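Local coordinates for monomethylamine corrinoid protein 1 (Methanosarcina barkeri, PDB 3EZX) that carries methyl groups on its bound corrinoid cofactor, linking MtmB to MtbA in methanogenesis from monomethylamine, at residues V33-I38 against E76-E81; D52-E55 against F60-Q63; T97-G102 against I107-V112; L160-L165 against C180-A185. All blocks are in the same frame, centred on the assembly; numbering follows the deposited sequence.

How the contacts relate
The four contacts sample both domains of a corrinoid carrier, and contacts 2, 3 and 4 hold residues of its cofactor pocket. Contacts 1 and 2 join the same two helices, 35-55 and 61-82, of the N-terminal bundle at points whose centres lie about 25 Å apart. Contact 2 touches the bound cobamide, whereas Leu78 of contact 1 stays about 10 Å from it, side chain to ligand. Contacts 3 and 4 belong to the Rossmann-like domain, with centres about 11 Å apart on one parallel sheet. They meet directly where Phe98 CZ approaches Leu165 CD2 at 3.6 Å. Contact 3 flanks His105, probably the axial cobalt ligand; contact 4 supplies Gly183 and Gly184 to the pocket. The nearest atoms of contacts 1 and 3 are about 5 Å apart.

Contact 1: residues V33-I38 against E76-E81; sequences VPALDI and EVLTPE
Ile38, which packs on Leu78 across the contact, gives its N-H to Pro34 O, with Ile38 N 3.2 Å from that oxygen. The same oxygen also takes the N-H of Asp37, with Asp37 N at 2.7 Å from Pro34 O, and the two bonds together secure the first turn of helix 35-55, with Pro34 as its N-cap. That turn sets Ala35 and Ile38 side by side, their CB atoms directed at the end of helix 61-82.

Leu78 lies across Ala35 and Ile38 and spreads its two methyls over them. Its CG lies anti to the carbonyl carbon (chi1 -53°), and from there the methyls divide the work. Leu78 CD2 is 3.8 Å from Ile38 CD1 and 4.0 Å from Ala35 CB. Leu78 CD1 lies against Ile38 CG2 and comes within 3.9 Å of Ala35 O. One turn further on, Glu81 contributes only its aliphatic part: Glu81 CB is 4.1 Å from Ala35 CB, and the bend that follows leads the carboxylate to Lys84, which holds OE2 in a salt bridge.

Helices 35-55 and 61-82 are the third and fourth of the N-terminal bundle, and helix 20-30 extends the same apolar layer, with Leu29 touching both Ile38 and Glu81. No hydrogen bond crosses this contact. Its chemistry therefore implies cohesion by dispersion between apolar groups, and the one charged residue taking part, Glu81, turns its carboxylate to Lys84.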
# COMPACT_ATOMS: atom_id res chain seq x y z
N VAL A 33 9.75 17.86 9.69
CA VAL A 33 9.95 16.43 9.53
C VAL A 33 9.23 15.94 8.28
O VAL A 33 8.07 16.27 8.05
CB VAL A 33 9.45 15.64 10.74
CG1 VAL A 33 9.73 14.16 10.55
CG2 VAL A 33 10.13 16.15 11.99
N PRO A 34 9.93 15.17 7.43
CA PRO A 34 9.35 14.63 6.20
C PRO A 34 8.27 13.59 6.41
O PRO A 34 8.47 12.60 7.10
CB PRO A 34 10.57 14.07 5.47
CG PRO A 34 11.49 13.69 6.58
CD PRO A 34 11.36 14.83 7.55
N ALA A 35 7.12 13.83 5.78
CA ALA A 35 5.96 12.95 5.88
C ALA A 35 6.27 11.45 5.89
O ALA A 35 5.70 10.71 6.69
CB ALA A 35 4.98 13.26 4.74
N LEU A 36 7.15 11.02 5.01
CA LEU A 36 7.48 9.60 4.93
C LEU A 36 8.20 9.09 6.18
O LEU A 36 8.06 7.93 6.55
CB LEU A 36 8.33 9.34 3.68
CG LEU A 36 8.21 7.97 3.02
CD1 LEU A 36 6.75 7.62 2.72
CD2 LEU A 36 9.02 8.00 1.74
N ASP A 37 8.95 9.96 6.84
CA ASP A 37 9.65 9.56 8.07
C ASP A 37 8.63 9.44 9.19
O ASP A 37 8.77 8.61 10.08
CB ASP A 37 10.72 10.59 8.43
CG ASP A 37 11.95 10.46 7.56
OD1 ASP A 37 11.80 10.53 6.32
OD2 ASP A 37 13.06 10.30 8.11
N ILE A 38 7.61 10.29 9.14
CA ILE A 38 6.53 10.27 10.12
C ILE A 38 5.85 8.90 10.05
O ILE A 38 5.47 8.33 11.06
CB ILE A 38 5.48 11.36 9.81
CG1 ILE A 38 6.11 12.75 10.00
CG2 ILE A 38 4.27 11.19 10.70
CD1 ILE A 38 5.17 13.89 9.65
N GLU A 76 -4.66 11.27 5.73
CA GLU A 76 -5.36 12.38 5.11
C GLU A 76 -4.52 13.65 5.24
O GLU A 76 -4.61 14.56 4.42
CB GLU A 76 -6.73 12.59 5.77
CG GLU A 76 -7.63 11.37 5.69
CD GLU A 76 -9.04 11.68 6.16
OE1 GLU A 76 -9.19 12.33 7.22
OE2 GLU A 76 -10.00 11.27 5.47
N VAL A 77 -3.69 13.70 6.27
CA VAL A 77 -2.84 14.86 6.48
C VAL A 77 -1.51 14.74 5.75
O VAL A 77 -0.95 15.74 5.31
CB VAL A 77 -2.56 15.09 7.98
CG1 VAL A 77 -1.67 16.31 8.16
CG2 VAL A 77 -3.86 15.29 8.74
N LEU A 78 -1.00 13.52 5.61
CA LEU A 78 0.28 13.30 4.94
C LEU A 78 0.19 13.07 3.42
O LEU A 78 1.10 13.46 2.69
CB LEU A 78 1.01 12.11 5.58
CG LEU A 78 1.22 12.15 7.10
CD1 LEU A 78 1.89 10.86 7.54
CD2 LEU A 78 2.06 13.34 7.50
N THR A 79 -0.89 12.45 2.95
CA THR A 79 -1.04 12.18 1.52
C THR A 79 -0.77 13.43 0.68
O THR A 79 0.05 13.40 -0.24
CB THR A 79 -2.45 11.65 1.18
OG1 THR A 79 -2.57 10.29 1.64
CG2 THR A 79 -2.69 11.69 -0.32
N PRO A 80 -1.47 14.53 0.97
CA PRO A 80 -1.23 15.74 0.18
C PRO A 80 0.23 16.17 0.27
O PRO A 80 0.81 16.65 -0.70
CB PRO A 80 -2.19 16.76 0.80
CG PRO A 80 -2.38 16.26 2.20
CD PRO A 80 -2.49 14.78 2.00
N GLU A 81 0.83 15.98 1.44
CA GLU A 81 2.23 16.34 1.64
C GLU A 81 3.11 15.46 0.76
O GLU A 81 4.15 15.90 0.28
CB GLU A 81 2.61 16.16 3.11
CG GLU A 81 3.78 16.99 3.56
CD GLU A 81 3.50 18.48 3.42
OE1 GLU A 81 2.44 18.93 3.90
OE2 GLU A 81 4.35 19.19 2.84

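Contact 2: residues D52-E55 against F60-Q63; sequences DKFE and FLPQ
Phe54 reaches Phe60 and Leu61 because a chi1 of -178° places CG anti to the backbone N, and a chi2 of -102° turns the ring so that its CD2-CE2 side leads. The setting is the tight connection of a helical hairpin in the N-terminal bundle, where helix 35-55 ends and helix 61-82 begins after a short loop.

The aromatic ring meets this new helix by its edge. Phe54 CE2 lies 3.7 Å from Phe60 C, which sits in the ring plane, and 3.8 Å from Leu61 N, so the ring abuts the peptide link at the helix start. Phe54 CD2 also lies close to Phe60 CA, at 3.8 Å. Leu61 adds one branch: Leu61 CD2 comes to 3.8 Å from Phe54 CE2 and lies about as near CZ, the two side chains passing at a slant. Phe60 directs its own side chain away, leaving its backbone to make the contact.

Both Phe54 and Leu61 touch the bound 5-hydroxybenzimidazolylcobamide, so the hairpin presents an apolar surface to the cofactor, while Ile59 of the loop packs on Phe54 as well. The helix start that receives the ring is itself fastened: Phe60 is the N-cap, and the bent side chain of Gln63 folds back toward it. Gln63 OE1 accepts the N-H of Phe60, 2.6 Å from Phe60 N, in the carbonyl plane and with an N-H...O angle of 155°.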
# COMPACT_ATOMS: atom_id res chain seq x y z
N ASP A 52 1.46 -7.03 16.63
CA ASP A 52 1.98 -8.08 17.51
C ASP A 52 1.03 -8.28 18.70
O ASP A 52 0.67 -9.41 19.03
CB ASP A 52 3.38 -7.73 18.02
CG ASP A 52 4.37 -7.49 16.88
OD1 ASP A 52 4.33 -8.24 15.88
OD2 ASP A 52 5.21 -6.56 17.00
N LYS A 53 0.65 -7.18 19.35
CA LYS A 53 -0.27 -7.24 20.48
C LYS A 53 -1.52 -8.07 20.15
O LYS A 53 -1.98 -8.87 20.96
CB LYS A 53 -0.70 -5.84 20.90
CG LYS A 53 0.15 -5.19 21.99
CD LYS A 53 -0.44 -3.85 22.40
CE LYS A 53 0.08 -3.37 23.74
NZ LYS A 53 1.56 -3.21 23.74
N PHE A 54 -2.06 -7.86 18.96
CA PHE A 54 -3.25 -8.57 18.51
C PHE A 54 -2.93 -10.05 18.32
O PHE A 54 -3.66 -10.91 18.80
CB PHE A 54 -3.75 -7.95 17.20
CG PHE A 54 -5.02 -8.57 16.67
CD1 PHE A 54 -4.97 -9.48 15.61
CD2 PHE A 54 -6.25 -8.23 17.19
CE1 PHE A 54 -6.13 -10.03 15.08
CE2 PHE A 54 -7.43 -8.78 16.68
CZ PHE A 54 -7.37 -9.68 15.61
N GLU A 55 -1.84 -10.34 17.62
CA GLU A 55 -1.46 -11.72 17.37
C GLU A 55 -1.12 -12.47 18.66
O GLU A 55 -1.04 -13.69 18.68
CB GLU A 55 -0.26 -11.78 16.41
CG GLU A 55 -0.10 -13.13 15.73
CD GLU A 55 1.06 -13.16 14.76
OE1 GLU A 55 2.21 -13.01 15.22
OE2 GLU A 55 0.82 -13.33 13.55
N PHE A 60 -7.78 -6.57 20.89
CA PHE A 60 -8.66 -7.22 19.94
C PHE A 60 -9.17 -6.35 18.81
O PHE A 60 -8.61 -5.30 18.52
CB PHE A 60 -9.82 -7.86 20.71
CG PHE A 60 -9.38 -8.85 21.74
CD1 PHE A 60 -9.17 -8.46 23.07
CD2 PHE A 60 -9.09 -10.16 21.37
CE1 PHE A 60 -8.66 -9.37 24.00
CE2 PHE A 60 -8.58 -11.07 22.29
CZ PHE A 60 -8.37 -10.68 23.61
N LEU A 61 -10.27 -6.77 18.20
CA LEU A 61 -10.81 -6.01 17.09
C LEU A 61 -11.28 -4.59 17.36
O LEU A 61 -11.23 -3.75 16.46
CB LEU A 61 -11.89 -6.81 16.36
CG LEU A 61 -11.32 -7.71 15.24
CD1 LEU A 61 -12.43 -7.89 14.24
CD2 LEU A 61 -10.10 -7.08 14.53
N PRO A 62 -11.75 -4.30 18.58
CA PRO A 62 -12.19 -2.92 18.76
C PRO A 62 -10.98 -1.99 18.73
O PRO A 62 -11.07 -0.88 18.22
CB PRO A 62 -12.88 -2.96 20.11
CG PRO A 62 -13.41 -4.40 20.13
CD PRO A 62 -12.18 -5.13 19.71
N GLN A 63 -9.86 -2.49 19.26
CA GLN A 63 -8.61 -1.73 19.32
C GLN A 63 -7.96 -1.58 17.95
O GLN A 63 -7.36 -0.55 17.64
CB GLN A 63 -7.61 -2.39 20.27
CG GLN A 63 -7.96 -2.32 21.76
CD GLN A 63 -9.06 -3.28 22.17
OE1 GLN A 63 -8.91 -4.50 22.08
NE2 GLN A 63 -10.18 -2.74 22.62

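Contact 3: residues T97-G102 against I107-V112; sequences TFVAEG and IGHRLV
His109 meets Val99 from its first side-chain carbon onward, since His109 CB lies 3.5 Å from Val99 CG2. With CG anti to the backbone N (chi1 160°), the imidazole leaves helix 107-118 for strand 94-99. The same valine methyl then covers one face of the ring: Val99 CG2 stands 3.7 Å from the His109 ring centroid, 28° off the normal, a CH-pi contact displaced toward CG. His109 ND1 turns to a water, which lies 3.0 Å from it in the ring plane. The same water donates to Phe98 O at 3.1 Å, bridging helix and strand. His109 CE1 comes near the strand obliquely, 3.4 Å from Thr97 CB and beside Phe98 N. His109 NE2 is hydrogen-bonded to Asp125 OD1, outside the two segments.

Strand 97-99 and helix 107-112 run antiparallel, at 174°, as the first strand and helix of a beta-alpha-beta unit. Helix 107-118 starts within the Asp-X-His-X-X-Gly cobalamin signature, whose histidine is His105 and whose last residue is Gly108. Each ring nitrogen of the buried His109 thus has a polar partner, which fixes the imidazole in rotation one helical turn after His105, the probable axial cobalt ligand.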
# COMPACT_ATOMS: atom_id res chain seq x y z
N THR A 97 -3.82 0.26 -9.73
CA THR A 97 -3.75 -0.23 -8.36
C THR A 97 -5.03 -0.82 -7.79
O THR A 97 -6.12 -0.31 -8.04
CB THR A 97 -3.29 0.91 -7.39
OG1 THR A 97 -4.09 2.08 -7.60
CG2 THR A 97 -1.81 1.25 -7.61
N PHE A 98 -4.88 -1.87 -7.00
CA PHE A 98 -6.06 -2.52 -6.45
C PHE A 98 -5.74 -3.41 -5.25
O PHE A 98 -4.59 -3.78 -5.02
CB PHE A 98 -6.69 -3.38 -7.54
CG PHE A 98 -5.74 -4.42 -8.08
CD1 PHE A 98 -5.71 -5.69 -7.54
CD2 PHE A 98 -4.86 -4.10 -9.11
CE1 PHE A 98 -4.80 -6.64 -8.01
CE2 PHE A 98 -3.95 -5.04 -9.58
CZ PHE A 98 -3.92 -6.31 -9.03
N VAL A 99 -6.77 -3.75 -4.48
CA VAL A 99 -6.62 -4.64 -3.35
C VAL A 99 -7.43 -5.88 -3.74
O VAL A 99 -8.54 -5.76 -4.24
CB VAL A 99 -7.22 -4.02 -2.07
CG1 VAL A 99 -6.99 -4.95 -0.89
CG2 VAL A 99 -6.60 -2.66 -1.82
N ALA A 100 -6.86 -7.06 -3.52
CA ALA A 100 -7.52 -8.33 -3.87
C ALA A 100 -8.98 -8.45 -3.44
O ALA A 100 -9.44 -7.77 -2.52
CB ALA A 100 -6.73 -9.48 -3.29
N GLU A 101 -9.71 -9.34 -4.11
CA GLU A 101 -11.12 -9.58 -3.82
C GLU A 101 -11.35 -10.03 -2.39
O GLU A 101 -10.63 -10.89 -1.88
CB GLU A 101 -11.67 -10.65 -4.77
CG GLU A 101 -13.18 -10.84 -4.69
CD GLU A 101 -13.68 -11.92 -5.61
OE1 GLU A 101 -13.22 -11.96 -6.78
OE2 GLU A 101 -14.52 -12.74 -5.19
N GLY A 102 -12.36 -9.45 -1.75
CA GLY A 102 -12.69 -9.81 -0.38
C GLY A 102 -11.82 -9.13 0.65
O GLY A 102 -12.01 -9.32 1.85
N ILE A 107 -4.96 0.92 3.70
CA ILE A 107 -3.92 1.85 4.15
C ILE A 107 -2.63 1.69 3.34
O ILE A 107 -2.11 2.66 2.78
CB ILE A 107 -3.63 1.67 5.65
CG1 ILE A 107 -4.87 2.06 6.45
CG2 ILE A 107 -2.44 2.53 6.07
CD1 ILE A 107 -4.74 1.91 7.94
N GLY A 108 -2.11 0.47 3.28
CA GLY A 108 -0.91 0.21 2.52
C GLY A 108 -1.12 0.41 1.04
O GLY A 108 -0.26 0.91 0.32
N HIS A 109 -2.29 -0.00 0.57
CA HIS A 109 -2.64 0.15 -0.84
C HIS A 109 -2.64 1.63 -1.20
O HIS A 109 -2.04 2.03 -2.20
CB HIS A 109 -4.03 -0.44 -1.11
CG HIS A 109 -4.69 0.06 -2.35
ND1 HIS A 109 -4.26 -0.29 -3.61
CD2 HIS A 109 -5.73 0.90 -2.53
CE1 HIS A 109 -5.01 0.32 -4.51
NE2 HIS A 109 -5.91 1.06 -3.88
N ARG A 110 -3.31 2.45 -0.38
CA ARG A 110 -3.38 3.89 -0.62
C ARG A 110 -2.02 4.57 -0.56
O ARG A 110 -1.77 5.53 -1.29
CB ARG A 110 -4.31 4.57 0.39
CG ARG A 110 -5.79 4.48 0.05
CD ARG A 110 -6.62 5.52 0.81
NE ARG A 110 -7.99 5.57 0.30
CZ ARG A 110 -8.91 6.45 0.69
NH1 ARG A 110 -8.61 7.38 1.59
NH2 ARG A 110 -10.13 6.41 0.16
N LEU A 111 -1.14 4.06 0.30
CA LEU A 111 0.18 4.62 0.45
C LEU A 111 1.04 4.37 -0.79
O LEU A 111 1.71 5.28 -1.30
CB LEU A 111 0.86 4.03 1.69
CG LEU A 111 2.24 4.60 2.07
CD1 LEU A 111 2.17 6.12 2.23
CD2 LEU A 111 2.68 3.93 3.35
N VAL A 112 1.03 3.14 -1.28
CA VAL A 112 1.80 2.80 -2.47
C VAL A 112 1.30 3.57 -3.68
O VAL A 112 2.09 4.09 -4.47
CB VAL A 112 1.70 1.30 -2.81
CG1 VAL A 112 2.33 1.05 -4.15
CG2 VAL A 112 2.36 0.45 -1.72
O HOH W 1 -2.06 -2.29 -4.17

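Contact 4: residues L160-L165 against C180-A185; sequences LGQKDL and CMFGGA
Gln162 lies along Phe182, its aliphatic part over one face of the ring. Gln162 CB is 4.1 Å from the centroid of the Phe182 ring, 21° off the normal, in a CH-pi contact that favours the CE2 side. The two side chains run past each other in opposite senses: Phe182 extends from the strand toward the helix, Gln162 from the helix toward the strand. The amide consequently ends up near the root of the ring, with Gln162 CD 3.4 Å from Phe182 CD2 and the amide plane inclined by 54° to the ring. Leu165, one turn later, works at the rim instead. Leu165 CD2 lies in the ring plane, 3.6 Å from Phe182 CZ.

The next shell fixes these groups. Gln162 CG is anti to the carbonyl carbon (chi1 -56°) and the chain is extended beyond it, which brings OE1 to the indole N-H of Trp191 on helix 189-195. Ile195 of that helix touches Phe182, while Leu165 also leans on helix 132-141 through Val135 and Val136.

Further out, helix 161-171 runs back over the sheet from strand 147-152 to the edge strand 179-183, as in a Rossmann-like fold. Beyond Phe182 come Gly183 and Gly184, the Gly-Gly element of the cobalamin-binding signature, and Gly184 O hydrogen-bonds HCB O7R of the cofactor. At the backbone angles of Gly184 a CB would press on the carbonyl O of Gly183, in keeping with glycine there. An amide bonded through OE1 to Trp191 and a ring met over a face and at its edge thus join helix 161-171 to strand 179-183, next to the glycines that line the cofactor pocket.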
# COMPACT_ATOMS: atom_id res chain seq x y z
N LEU A 160 -4.24 -15.56 -2.29
CA LEU A 160 -4.25 -16.74 -3.15
C LEU A 160 -4.89 -16.42 -4.50
O LEU A 160 -4.50 -16.97 -5.53
CB LEU A 160 -5.01 -17.88 -2.47
CG LEU A 160 -4.42 -18.28 -1.11
CD1 LEU A 160 -5.23 -19.40 -0.49
CD2 LEU A 160 -2.97 -18.69 -1.28
N GLY A 161 -5.88 -15.53 -4.47
CA GLY A 161 -6.56 -15.14 -5.70
C GLY A 161 -5.67 -14.42 -6.70
O GLY A 161 -6.07 -14.19 -7.84
N GLN A 162 -4.47 -14.04 -6.28
CA GLN A 162 -3.55 -13.34 -7.17
C GLN A 162 -3.06 -14.33 -8.21
O GLN A 162 -2.71 -13.95 -9.33
CB GLN A 162 -2.37 -12.77 -6.39
CG GLN A 162 -2.79 -11.86 -5.26
CD GLN A 162 -1.61 -11.27 -4.51
OE1 GLN A 162 -0.67 -11.97 -4.16
NE2 GLN A 162 -1.66 -9.97 -4.26
N LYS A 163 -3.03 -15.61 -7.84
CA LYS A 163 -2.59 -16.64 -8.76
C LYS A 163 -3.58 -16.63 -9.91
O LYS A 163 -3.19 -16.49 -11.07
CB LYS A 163 -2.60 -18.01 -8.07
CG LYS A 163 -2.03 -19.13 -8.94
CD LYS A 163 -1.94 -20.45 -8.19
CE LYS A 163 -1.35 -21.54 -9.07
NZ LYS A 163 -1.20 -22.84 -8.35
N ASP A 164 -4.86 -16.78 -9.58
CA ASP A 164 -5.92 -16.78 -10.57
C ASP A 164 -5.78 -15.58 -11.50
O ASP A 164 -5.87 -15.72 -12.71
CB ASP A 164 -7.28 -16.74 -9.86
CG ASP A 164 -8.44 -16.54 -10.83
OD1 ASP A 164 -8.54 -15.45 -11.44
OD2 ASP A 164 -9.26 -17.47 -10.98
N LEU A 165 -5.55 -14.40 -10.92
CA LEU A 165 -5.39 -13.20 -11.72
C LEU A 165 -4.31 -13.43 -12.79
O LEU A 165 -4.57 -13.27 -13.98
CB LEU A 165 -5.01 -12.02 -10.82
CG LEU A 165 -4.73 -10.65 -11.44
CD1 LEU A 165 -5.84 -10.25 -12.42
CD2 LEU A 165 -4.61 -9.62 -10.32
N CYS A 180 3.69 -6.96 -13.68
CA CYS A 180 2.89 -7.20 -12.48
C CYS A 180 3.66 -7.19 -11.16
O CYS A 180 4.60 -7.95 -10.97
CB CYS A 180 2.16 -8.54 -12.60
SG CYS A 180 0.94 -8.60 -13.91
N MET A 181 3.23 -6.33 -10.24
CA MET A 181 3.85 -6.22 -8.92
C MET A 181 2.79 -6.40 -7.84
O MET A 181 1.84 -5.62 -7.76
CB MET A 181 4.54 -4.85 -8.76
CG MET A 181 5.25 -4.65 -7.42
SD MET A 181 6.14 -3.07 -7.26
CE MET A 181 4.79 -1.94 -7.00
N PHE A 182 2.94 -7.44 -7.02
CA PHE A 182 2.00 -7.69 -5.93
C PHE A 182 2.68 -7.41 -4.59
O PHE A 182 3.90 -7.51 -4.48
CB PHE A 182 1.50 -9.14 -5.97
CG PHE A 182 0.58 -9.45 -7.11
CD1 PHE A 182 1.05 -10.05 -8.27
CD2 PHE A 182 -0.77 -9.13 -7.03
CE1 PHE A 182 0.19 -10.33 -9.33
CE2 PHE A 182 -1.64 -9.40 -8.08
CZ PHE A 182 -1.16 -10.01 -9.23
N GLY A 183 1.89 -7.05 -3.58
CA GLY A 183 2.45 -6.77 -2.27
C GLY A 183 1.44 -7.00 -1.16
O GLY A 183 0.37 -7.56 -1.40
N GLY A 184 1.77 -6.59 0.06
CA GLY A 184 0.84 -6.78 1.16
C GLY A 184 1.47 -7.15 2.49
O GLY A 184 1.38 -6.39 3.46
N ALA A 185 2.10 -8.31 2.53
CA ALA A 185 2.76 -8.84 3.72
C ALA A 185 2.71 -10.36 3.57
O ALA A 185 3.72 -11.04 3.70
CB ALA A 185 2.05 -8.40 5.00